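Local coordinates for peptidase M16 C-terminal domain-containing protein (Enterococcus faecalis, PDB 3D3Y) that is of unknown function but belongs to the M16 peptidase family and probably binds a metal ion, at residues Y272-G284 and A304-V317. Residues are numbered along the deposited sequence; the frame is centred on the assembly and turned at random.
With ACT (acetate ion), chain E.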
ATOM      1  N   TYR A 272       6.845  -3.665 -17.988  1.00 29.89           N
ATOM      2  CA  TYR A 272       5.924  -3.004 -17.037  1.00 30.14           C
ATOM      3  C   TYR A 272       4.634  -2.543 -17.714  1.00 29.64           C
ATOM      4  O   TYR A 272       3.540  -2.842 -17.237  1.00 29.25           O
ATOM      5  CB  TYR A 272       6.608  -1.837 -16.328  1.00 30.46           C
ATOM      6  CG  TYR A 272       5.673  -1.096 -15.368  1.00 31.24           C
ATOM      7  CD1 TYR A 272       5.428  -1.579 -14.083  1.00 31.02           C
ATOM      8  CD2 TYR A 272       5.020   0.067 -15.773  1.00 32.79           C
ATOM      9  CE1 TYR A 272       4.547  -0.881 -13.189  1.00 34.02           C
ATOM     10  CE2 TYR A 272       4.149   0.762 -14.921  1.00 36.23           C
ATOM     11  CZ  TYR A 272       3.908   0.271 -13.639  1.00 32.73           C
ATOM     12  OH  TYR A 272       3.083   1.006 -12.833  1.00 34.05           O
ATOM     13  N   PHE A 273       4.737  -1.767 -18.797  1.00 29.44           N
ATOM     14  CA  PHE A 273       3.522  -1.246 -19.450  1.00 29.67           C
ATOM     15  C   PHE A 273       2.690  -2.340 -20.133  1.00 29.42           C
ATOM     16  O   PHE A 273       1.448  -2.362 -20.015  1.00 28.90           O
ATOM     17  CB  PHE A 273       3.866  -0.087 -20.421  1.00 29.38           C
ATOM     18  CG  PHE A 273       4.254   1.151 -19.701  1.00 31.35           C
ATOM     19  CD1 PHE A 273       3.275   2.062 -19.286  1.00 32.72           C
ATOM     20  CD2 PHE A 273       5.595   1.386 -19.359  1.00 32.01           C
ATOM     21  CE1 PHE A 273       3.617   3.190 -18.560  1.00 32.44           C
ATOM     22  CE2 PHE A 273       5.949   2.517 -18.623  1.00 31.01           C
ATOM     23  CZ  PHE A 273       4.967   3.415 -18.236  1.00 31.15           C
ATOM     24  N   ALA A 274       3.382  -3.254 -20.823  1.00 29.00           N
ATOM     25  CA  ALA A 274       2.742  -4.453 -21.402  1.00 30.26           C
ATOM     26  C   ALA A 274       1.922  -5.225 -20.346  1.00 29.93           C
ATOM     27  O   ALA A 274       0.852  -5.746 -20.634  1.00 29.98           O
ATOM     28  CB  ALA A 274       3.827  -5.376 -22.016  1.00 29.72           C
ATOM     29  N   LEU A 275       2.442  -5.282 -19.126  1.00 29.86           N
ATOM     30  CA  LEU A 275       1.741  -5.998 -18.032  1.00 30.26           C
ATOM     31  C   LEU A 275       0.474  -5.248 -17.610  1.00 30.18           C
ATOM     32  O   LEU A 275      -0.581  -5.854 -17.372  1.00 29.51           O
ATOM     33  CB  LEU A 275       2.679  -6.214 -16.842  1.00 30.27           C
ATOM     34  CG  LEU A 275       2.025  -6.747 -15.555  1.00 29.15           C
ATOM     35  CD1 LEU A 275       1.610  -8.201 -15.797  1.00 30.49           C
ATOM     36  CD2 LEU A 275       3.048  -6.654 -14.400  1.00 30.51           C
ATOM     37  N   GLN A 276       0.565  -3.915 -17.585  1.00 31.18           N
ATOM     38  CA  GLN A 276      -0.598  -3.080 -17.281  1.00 32.14           C
ATOM     39  C   GLN A 276      -1.752  -3.451 -18.243  1.00 32.12           C
ATOM     40  O   GLN A 276      -2.888  -3.663 -17.825  1.00 32.47           O
ATOM     41  CB  GLN A 276      -0.225  -1.597 -17.422  1.00 32.85           C
ATOM     42  CG  GLN A 276       0.820  -1.085 -16.417  1.00 35.46           C
ATOM     43  CD  GLN A 276       0.264  -1.046 -15.000  1.00 43.02           C
ATOM     44  OE1 GLN A 276      -0.957  -0.933 -14.796  1.00 44.33           O
ATOM     45  NE2 GLN A 276       1.142  -1.157 -14.016  1.00 44.10           N
ATOM     46  N   VAL A 277      -1.421  -3.541 -19.524  1.00 30.94           N
ATOM     47  CA  VAL A 277      -2.399  -3.816 -20.555  1.00 30.67           C
ATOM     48  C   VAL A 277      -2.825  -5.276 -20.486  1.00 30.30           C
ATOM     49  O   VAL A 277      -4.028  -5.559 -20.543  1.00 30.02           O
ATOM     50  CB  VAL A 277      -1.886  -3.408 -21.972  1.00 31.58           C
ATOM     51  CG1 VAL A 277      -2.919  -3.778 -23.079  1.00 28.78           C
ATOM     52  CG2 VAL A 277      -1.567  -1.900 -22.009  1.00 29.02           C
ATOM     53  N   PHE A 278      -1.863  -6.195 -20.330  1.00 29.65           N
ATOM     54  CA  PHE A 278      -2.219  -7.622 -20.217  1.00 29.98           C
ATOM     55  C   PHE A 278      -3.249  -7.822 -19.108  1.00 29.59           C
ATOM     56  O   PHE A 278      -4.262  -8.518 -19.293  1.00 28.98           O
ATOM     57  CB  PHE A 278      -1.000  -8.499 -19.927  1.00 29.89           C
ATOM     58  CG  PHE A 278      -1.384  -9.860 -19.409  1.00 31.97           C
ATOM     59  CD1 PHE A 278      -1.699 -10.905 -20.300  1.00 31.50           C
ATOM     60  CD2 PHE A 278      -1.474 -10.093 -18.036  1.00 31.72           C
ATOM     61  CE1 PHE A 278      -2.095 -12.173 -19.818  1.00 32.71           C
ATOM     62  CE2 PHE A 278      -1.874 -11.347 -17.548  1.00 34.12           C
ATOM     63  CZ  PHE A 278      -2.167 -12.398 -18.445  1.00 31.82           C
ATOM     64  N   ASN A 279      -2.997  -7.186 -17.961  1.00 29.80           N
ATOM     65  CA  ASN A 279      -3.867  -7.339 -16.805  1.00 30.85           C
ATOM     66  C   ASN A 279      -5.267  -6.869 -17.101  1.00 30.68           C
ATOM     67  O   ASN A 279      -6.247  -7.545 -16.730  1.00 31.49           O
ATOM     68  CB  ASN A 279      -3.338  -6.624 -15.553  1.00 30.72           C
ATOM     69  CG  ASN A 279      -4.281  -6.809 -14.370  1.00 33.29           C
ATOM     70  OD1 ASN A 279      -4.876  -5.833 -13.858  1.00 34.59           O
ATOM     71  ND2 ASN A 279      -4.461  -8.062 -13.967  1.00 27.18           N
ATOM     72  N   GLY A 280      -5.374  -5.723 -17.779  1.00 30.79           N
ATOM     73  CA  GLY A 280      -6.673  -5.192 -18.166  1.00 30.38           C
ATOM     74  C   GLY A 280      -7.445  -6.129 -19.077  1.00 30.92           C
ATOM     75  O   GLY A 280      -8.656  -6.265 -18.922  1.00 30.38           O
ATOM     76  N   ILE A 281      -6.747  -6.789 -20.013  1.00 29.89           N
ATOM     77  CA  ILE A 281      -7.409  -7.657 -21.000  1.00 31.11           C
ATOM     78  C   ILE A 281      -7.808  -8.986 -20.362  1.00 30.73           C
ATOM     79  O   ILE A 281      -8.812  -9.597 -20.745  1.00 31.31           O
ATOM     80  CB  ILE A 281      -6.460  -7.909 -22.196  1.00 30.48           C
ATOM     81  CG1 ILE A 281      -6.321  -6.646 -23.056  1.00 30.52           C
ATOM     82  CG2 ILE A 281      -6.914  -9.087 -23.064  1.00 32.65           C
ATOM     83  CD1 ILE A 281      -5.032  -6.691 -23.954  1.00 32.32           C
ATOM     84  N   PHE A 282      -6.980  -9.450 -19.428  1.00 30.17           N
ATOM     85  CA  PHE A 282      -7.158 -10.771 -18.789  1.00 30.76           C
ATOM     86  C   PHE A 282      -8.343 -10.743 -17.801  1.00 31.41           C
ATOM     87  O   PHE A 282      -9.337 -11.454 -17.991  1.00 32.09           O
ATOM     88  CB  PHE A 282      -5.823 -11.230 -18.152  1.00 30.89           C
ATOM     89  CG  PHE A 282      -5.852 -12.611 -17.529  1.00 30.78           C
ATOM     90  CD1 PHE A 282      -6.494 -13.699 -18.158  1.00 31.76           C
ATOM     91  CD2 PHE A 282      -5.185 -12.839 -16.327  1.00 32.66           C
ATOM     92  CE1 PHE A 282      -6.497 -14.998 -17.572  1.00 31.43           C
ATOM     93  CE2 PHE A 282      -5.179 -14.103 -15.728  1.00 31.96           C
ATOM     94  CZ  PHE A 282      -5.812 -15.208 -16.362  1.00 30.16           C
ATOM     95  N   GLY A 283      -8.285  -9.877 -16.797  1.00 31.75           N
ATOM     96  CA  GLY A 283      -9.331  -9.827 -15.779  1.00 31.51           C
ATOM     97  C   GLY A 283      -9.473  -8.479 -15.097  1.00 32.22           C
ATOM     98  O   GLY A 283     -10.176  -8.372 -14.116  1.00 32.72           O
ATOM     99  N   GLY A 284      -8.819  -7.436 -15.608  1.00 32.72           N
ATOM    100  CA  GLY A 284      -8.727  -6.174 -14.859  1.00 33.96           C
ATOM    101  C   GLY A 284      -9.966  -5.294 -14.918  1.00 34.71           C
ATOM    102  O   GLY A 284     -10.271  -4.542 -13.965  1.00 35.14           O
ATOM    103  N   ALA A 304     -15.003 -12.435 -11.297  1.00 32.26           N
ATOM    104  CA  ALA A 304     -13.702 -12.959 -11.629  1.00 33.98           C
ATOM    105  C   ALA A 304     -12.823 -11.774 -11.996  1.00 35.15           C
ATOM    106  O   ALA A 304     -13.125 -11.091 -12.960  1.00 35.37           O
ATOM    107  CB  ALA A 304     -13.791 -13.919 -12.805  1.00 33.99           C
ATOM    108  N   SER A 305     -11.762 -11.496 -11.242  1.00 34.67           N
ATOM    109  CA  SER A 305     -10.930 -10.372 -11.675  1.00 35.72           C
ATOM    110  C   SER A 305      -9.475 -10.605 -11.398  1.00 34.71           C
ATOM    111  O   SER A 305      -9.118 -11.516 -10.659  1.00 34.93           O
ATOM    112  CB  SER A 305     -11.401  -9.069 -11.040  1.00 36.12           C
ATOM    113  OG  SER A 305     -11.152  -9.107  -9.673  1.00 40.09           O
ATOM    114  N   SER A 306      -8.629  -9.788 -12.012  1.00 34.13           N
ATOM    115  CA  SER A 306      -7.188  -9.972 -11.845  1.00 32.96           C
ATOM    116  C   SER A 306      -6.611  -8.658 -11.334  1.00 33.81           C
ATOM    117  O   SER A 306      -7.226  -7.575 -11.539  1.00 33.08           O
ATOM    118  CB  SER A 306      -6.538 -10.438 -13.157  1.00 32.63           C
ATOM    119  OG  SER A 306      -6.617  -9.422 -14.162  1.00 32.94           O
ATOM    120  N   SER A 307      -5.484  -8.758 -10.615  1.00 33.56           N
ATOM    121  CA  SER A 307      -4.785  -7.607 -10.031  1.00 34.01           C
ATOM    122  C   SER A 307      -3.317  -7.933 -10.139  1.00 32.71           C
ATOM    123  O   SER A 307      -2.955  -9.108 -10.117  1.00 33.13           O
ATOM    124  CB  SER A 307      -5.091  -7.483  -8.536  1.00 34.49           C
ATOM    125  OG  SER A 307      -6.469  -7.268  -8.356  1.00 39.10           O
ATOM    126  N   ILE A 308      -2.489  -6.897 -10.208  1.00 32.02           N
ATOM    127  CA  ILE A 308      -1.013  -7.031 -10.283  1.00 31.56           C
ATOM    128  C   ILE A 308      -0.307  -6.257  -9.157  1.00 31.42           C
ATOM    129  O   ILE A 308      -0.823  -5.262  -8.661  1.00 30.60           O
ATOM    130  CB  ILE A 308      -0.422  -6.570 -11.647  1.00 31.19           C
ATOM    131  CG1 ILE A 308      -0.880  -5.134 -11.980  1.00 32.51           C
ATOM    132  CG2 ILE A 308      -0.828  -7.556 -12.723  1.00 33.60           C
ATOM    133  CD1 ILE A 308      -0.157  -4.462 -13.258  1.00 30.93           C
ATOM    134  N   ASP A 309       0.884  -6.727  -8.783  1.00 31.73           N
ATOM    135  CA  ASP A 309       1.722  -6.051  -7.835  1.00 31.08           C
ATOM    136  C   ASP A 309       3.103  -6.039  -8.480  1.00 31.25           C
ATOM    137  O   ASP A 309       3.758  -7.086  -8.616  1.00 30.87           O
ATOM    138  CB  ASP A 309       1.714  -6.831  -6.513  1.00 32.14           C
ATOM    139  CG  ASP A 309       2.625  -6.233  -5.442  1.00 33.29           C
ATOM    140  OD1 ASP A 309       3.648  -5.589  -5.756  1.00 32.93           O
ATOM    141  OD2 ASP A 309       2.319  -6.460  -4.245  1.00 38.77           O
ATOM    142  N   THR A 310       3.526  -4.847  -8.880  1.00 30.83           N
ATOM    143  CA  THR A 310       4.784  -4.651  -9.614  1.00 30.94           C
ATOM    144  C   THR A 310       5.943  -4.310  -8.667  1.00 30.66           C
ATOM    145  O   THR A 310       7.032  -3.878  -9.114  1.00 30.20           O
ATOM    146  CB  THR A 310       4.625  -3.532 -10.682  1.00 30.69           C
ATOM    147  OG1 THR A 310       4.267  -2.316 -10.026  1.00 31.96           O
ATOM    148  CG2 THR A 310       3.486  -3.878 -11.640  1.00 31.13           C
ATOM    149  N   PHE A 311       5.713  -4.477  -7.365  1.00 30.57           N
ATOM    150  CA  PHE A 311       6.797  -4.442  -6.380  1.00 31.20           C
ATOM    151  C   PHE A 311       7.152  -5.835  -5.796  1.00 30.84           C
ATOM    152  O   PHE A 311       8.264  -6.042  -5.289  1.00 30.22           O
ATOM    153  CB  PHE A 311       6.502  -3.368  -5.306  1.00 33.01           C
ATOM    154  CG  PHE A 311       6.495  -1.942  -5.879  1.00 33.40           C
ATOM    155  CD1 PHE A 311       7.559  -1.084  -5.649  1.00 37.01           C
ATOM    156  CD2 PHE A 311       5.460  -1.508  -6.703  1.00 36.41           C
ATOM    157  CE1 PHE A 311       7.565   0.215  -6.205  1.00 37.41           C
ATOM    158  CE2 PHE A 311       5.481  -0.223  -7.286  1.00 33.55           C
ATOM    159  CZ  PHE A 311       6.514   0.628  -7.018  1.00 34.78           C
ATOM    160  N   ARG A 312       6.234  -6.791  -5.915  1.00 30.73           N
ATOM    161  CA  ARG A 312       6.487  -8.157  -5.442  1.00 31.04           C
ATOM    162  C   ARG A 312       6.423  -9.190  -6.577  1.00 31.07           C
ATOM    163  O   ARG A 312       6.523 -10.382  -6.310  1.00 31.82           O
ATOM    164  CB  ARG A 312       5.537  -8.554  -4.278  1.00 30.41           C
ATOM    165  CG  ARG A 312       5.695  -7.707  -3.029  1.00 30.28           C
ATOM    166  CD  ARG A 312       4.829  -8.193  -1.872  1.00 30.65           C
ATOM    167  NE  ARG A 312       3.402  -8.081  -2.129  1.00 36.40           N
ATOM    168  CZ  ARG A 312       2.480  -8.657  -1.360  1.00 37.76           C
ATOM    169  NH1 ARG A 312       2.855  -9.387  -0.309  1.00 38.46           N
ATOM    170  NH2 ARG A 312       1.204  -8.501  -1.637  1.00 36.46           N
ATOM    171  N   GLY A 313       6.237  -8.735  -7.822  1.00 31.70           N
ATOM    172  CA  GLY A 313       6.343  -9.592  -9.034  1.00 31.86           C
ATOM    173  C   GLY A 313       5.351 -10.750  -9.165  1.00 32.16           C
ATOM    174  O   GLY A 313       5.718 -11.862  -9.561  1.00 32.50           O
ATOM    175  N   PHE A 314       4.090 -10.464  -8.899  1.00 33.29           N
ATOM    176  CA  PHE A 314       3.054 -11.463  -8.951  1.00 33.94           C
ATOM    177  C   PHE A 314       1.727 -10.836  -9.335  1.00 34.91           C
ATOM    178  O   PHE A 314       1.560  -9.608  -9.342  1.00 34.50           O
ATOM    179  CB  PHE A 314       3.005 -12.292  -7.656  1.00 33.61           C
ATOM    180  CG  PHE A 314       2.168 -11.696  -6.550  1.00 34.55           C
ATOM    181  CD1 PHE A 314       1.022 -12.349  -6.131  1.00 34.85           C
ATOM    182  CD2 PHE A 314       2.544 -10.519  -5.890  1.00 34.67           C
ATOM    183  CE1 PHE A 314       0.229 -11.831  -5.096  1.00 34.15           C
ATOM    184  CE2 PHE A 314       1.752  -9.988  -4.853  1.00 35.98           C
ATOM    185  CZ  PHE A 314       0.595 -10.639  -4.464  1.00 35.13           C
HETATM  186  N   MSE A 315       0.783 -11.677  -9.706  1.00 35.41           N
HETATM  187  CA  MSE A 315      -0.507 -11.324 -10.279  1.00 39.32           C
HETATM  188  C   MSE A 315      -1.476 -12.302  -9.654  1.00 36.07           C
HETATM  189  O   MSE A 315      -1.107 -13.415  -9.484  1.00 34.55           O
HETATM  190  CB  MSE A 315      -0.439 -11.628 -11.774  1.00 38.86           C
HETATM  191  CG  MSE A 315      -1.300 -10.885 -12.707  1.00 41.31           C
HETATM  192 SE   MSE A 315      -2.471 -11.871 -13.813  0.70 53.02          SE
HETATM  193  CE  MSE A 315      -3.113 -13.005 -12.595  1.00 24.82           C
ATOM    194  N   THR A 316      -2.702 -11.886  -9.340  1.00 35.51           N
ATOM    195  CA  THR A 316      -3.703 -12.789  -8.754  1.00 34.94           C
ATOM    196  C   THR A 316      -5.005 -12.698  -9.534  1.00 34.75           C
ATOM    197  O   THR A 316      -5.301 -11.655 -10.168  1.00 34.47           O
ATOM    198  CB  THR A 316      -4.030 -12.441  -7.293  1.00 36.09           C
ATOM    199  OG1 THR A 316      -4.683 -11.178  -7.252  1.00 36.54           O
ATOM    200  CG2 THR A 316      -2.787 -12.391  -6.419  1.00 33.61           C
ATOM    201  N   VAL A 317      -5.729 -13.809  -9.539  1.00 31.84           N
ATOM    202  CA  VAL A 317      -7.046 -13.877 -10.052  1.00 31.93           C
ATOM    203  C   VAL A 317      -7.870 -14.268  -8.843  1.00 31.89           C
ATOM    204  O   VAL A 317      -7.505 -15.204  -8.117  1.00 32.02           O
ATOM    205  CB  VAL A 317      -7.179 -14.948 -11.178  1.00 31.63           C
ATOM    206  CG1 VAL A 317      -8.676 -15.240 -11.516  1.00 31.06           C
ATOM    207  CG2 VAL A 317      -6.465 -14.490 -12.448  1.00 31.13           C
TER
HETATM  208  C   ACT E 426      -2.669  -8.515  -5.643  1.00 43.79           C
HETATM  209  O   ACT E 426      -3.756  -9.152  -5.512  1.00 43.01           O
HETATM  210  OXT ACT E 426      -2.051  -8.577  -6.757  1.00 43.25           O
HETATM  211  CH3 ACT E 426      -2.132  -7.726  -4.493  1.00 43.19           C
HETATM  212  O   HOH W   1       2.640   0.158 -10.432  1.00 44.48           O
HETATM  213  O   HOH W   2      -6.401  -4.696 -11.557  1.00 33.20           O
HETATM  214  O   HOH W   3     -12.952  -8.752 -14.482  1.00 33.94           O
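Ser306 N donates to Gly283 O over 3.0 Å, a direct backbone hydrogen bond between helix 272-284 and the hairpin 304-317. A water lies 2.8 Å from both Gly283 O and Ala304 O, and could bridge them. The two backbones come closest here, Gly283 CA lying 4.4 Å from Ser305 CA, where glycine presents no side chain to the strand. One turn back, Asn279 OD1 is linked through a second water to Ser306 O.

Further along, Ile308 CD1 lies 3.6 Å from Gln276 NE2 and meets Leu275 CG tip to tip. With CG1 between the backbone N and carbonyl carbon (chi1 54°), Ile308 also sets CG2 against Asn279 CB. Thr310 CG2 packs at 3.5 Å from Tyr272 CE1, and a water bridges Tyr272 OH to Thr310 OG1.

Selenomethionine Met315 reaches past the edge strand: its SE lies 3.8 Å from both Phe278 CE2 and Phe282 CD2, at the ring edges, near their planes, two Met-aromatic contacts. Val317 CG2 touches Phe282 CE2 at 3.5 Å, and helix 326-341 packs against both phenylalanines.

At the turn, Asp309 OD1 accepts from Phe311 N, an Asx turn, and from Arg312 N, an Asx motif, beside a G1 bulge at Gly313. The helix runs antiparallel (160°) to edge strand 304-309, an alpha/beta layer consistent with the M16 peptidase fold.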